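Side-chain contact in FMN-dependent NADH:quinone oxidoreductase 1 (Bacillus anthracis, PDB 3U7I), which probably reduces quinones and cleaves the azo bond of aromatic azo compounds, using NADH and one FMN cofactor per subunit: residues C[11-14]-C[20-23]. Sequence-based numbering, arbitrary orientation.
Sequences NAHP and SSVS
The imidazole of His13 meets two serine side chains. At its edge, close to the ring plane, lies Ser23 OG, 3.1 Å from His13 CD2, so the serine oxygen faces a carbon of the ring. Ser21 approaches the ring obliquely, with its OG 3.3 Å from His13 NE2. Ser21 CB stands 3.5 Å from the same His13 NE2. The CB of His13 already points at 20-23, and with CG anti to the backbone N (chi1 -154°) the ring extends on to the serines, although the CA atoms of His13 and Ser23 are 8.2 Å apart. The other ring nitrogen, ND1, is hydrogen-bonded to the backbone N of Lys15, which helps to fix the rotation of the imidazole. Ser23 OG, by contrast, is buried without a polar partner in the model. Two residues earlier in the chain, Asn11 closes an Asx turn: its OD1 accepts from His13 N over 3.0 Å, with an N-H...O angle of 160° and the donor 36° out of the carbonyl plane. Asn11 ND2 in turn bonds to Val16 O and to Asn48 OD1. Ser21, Val22 and Ser23 are predicted to bind FMN, consistent with the flavodoxin-like fold, in which the loop after the first strand binds the flavin phosphate. That loop links strand 6-11 to helix 22-37, with Ser21 at the N-cap position, though its side chain makes no capping bond. Strand 97-103 adjoins both segments, through Pro103 against His13 and Val101 against Ser23, and Ala149 of strand 143-149 also packs on Ser23.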
loop_
_atom_site.group_PDB
_atom_site.type_symbol
_atom_site.label_atom_id
_atom_site.label_comp_id
_atom_site.label_asym_id
_atom_site.label_seq_id
_atom_site.Cartn_x
_atom_site.Cartn_y
_atom_site.Cartn_z
ATOM N N ASN C 11 5.435 11.285 -8.768
ATOM C CA ASN C 11 4.232 11.960 -8.307
ATOM C C ASN C 11 3.099 10.966 -8.016
ATOM O O ASN C 11 2.482 10.427 -8.938
ATOM C CB ASN C 11 3.799 12.992 -9.348
ATOM C CG ASN C 11 2.522 13.710 -8.969
ATOM O OD1 ASN C 11 1.962 13.497 -7.886
ATOM N ND2 ASN C 11 2.059 14.587 -9.859
ATOM N N ALA C 12 2.828 10.730 -6.737
ATOM C CA ALA C 12 1.821 9.733 -6.347
ATOM C C ALA C 12 0.442 10.343 -6.019
ATOM O O ALA C 12 -0.388 9.710 -5.356
ATOM C CB ALA C 12 2.330 8.893 -5.177
ATOM N N HIS C 13 0.200 11.568 -6.480
ATOM C CA HIS C 13 -1.057 12.251 -6.195
ATOM C C HIS C 13 -2.112 11.952 -7.260
ATOM O O HIS C 13 -1.884 12.191 -8.432
ATOM C CB HIS C 13 -0.841 13.764 -6.098
ATOM C CG HIS C 13 -1.854 14.454 -5.236
ATOM N ND1 HIS C 13 -3.207 14.401 -5.494
ATOM C CD2 HIS C 13 -1.713 15.192 -4.110
ATOM C CE1 HIS C 13 -3.858 15.084 -4.568
ATOM N NE2 HIS C 13 -2.976 15.573 -3.716
ATOM N N PRO C 14 -3.279 11.425 -6.847
ATOM C CA PRO C 14 -4.362 11.136 -7.796
ATOM C C PRO C 14 -4.778 12.341 -8.668
ATOM O O PRO C 14 -5.283 12.149 -9.775
ATOM C CB PRO C 14 -5.520 10.709 -6.878
ATOM C CG PRO C 14 -4.835 10.126 -5.670
ATOM C CD PRO C 14 -3.591 10.966 -5.480
ATOM N N SER C 20 -4.125 23.217 -6.294
ATOM C CA SER C 20 -4.746 23.391 -4.982
ATOM C C SER C 20 -4.388 22.299 -3.959
ATOM O O SER C 20 -4.804 22.371 -2.801
ATOM C CB SER C 20 -6.265 23.467 -5.134
ATOM O OG SER C 20 -6.779 22.253 -5.656
ATOM N N SER C 21 -3.627 21.291 -4.386
ATOM C CA SER C 21 -3.195 20.213 -3.496
ATOM C C SER C 21 -2.005 20.659 -2.667
ATOM O O SER C 21 -1.000 21.112 -3.225
ATOM C CB SER C 21 -2.803 18.973 -4.301
ATOM O OG SER C 21 -3.902 18.481 -5.043
ATOM N N VAL C 22 -2.110 20.519 -1.345
ATOM C CA VAL C 22 -1.029 20.938 -0.444
ATOM C C VAL C 22 0.341 20.346 -0.814
ATOM O O VAL C 22 1.335 21.075 -0.909
ATOM C CB VAL C 22 -1.355 20.645 1.029
ATOM C CG1 VAL C 22 -0.176 21.026 1.910
ATOM C CG2 VAL C 22 -2.598 21.414 1.452
ATOM N N SER C 23 0.387 19.032 -1.034
ATOM C CA SER C 23 1.629 18.369 -1.429
ATOM C C SER C 23 2.132 18.836 -2.806
ATOM O O SER C 23 3.334 18.934 -3.037
ATOM C CB SER C 23 1.484 16.844 -1.383
ATOM O OG SER C 23 0.506 16.382 -2.297
#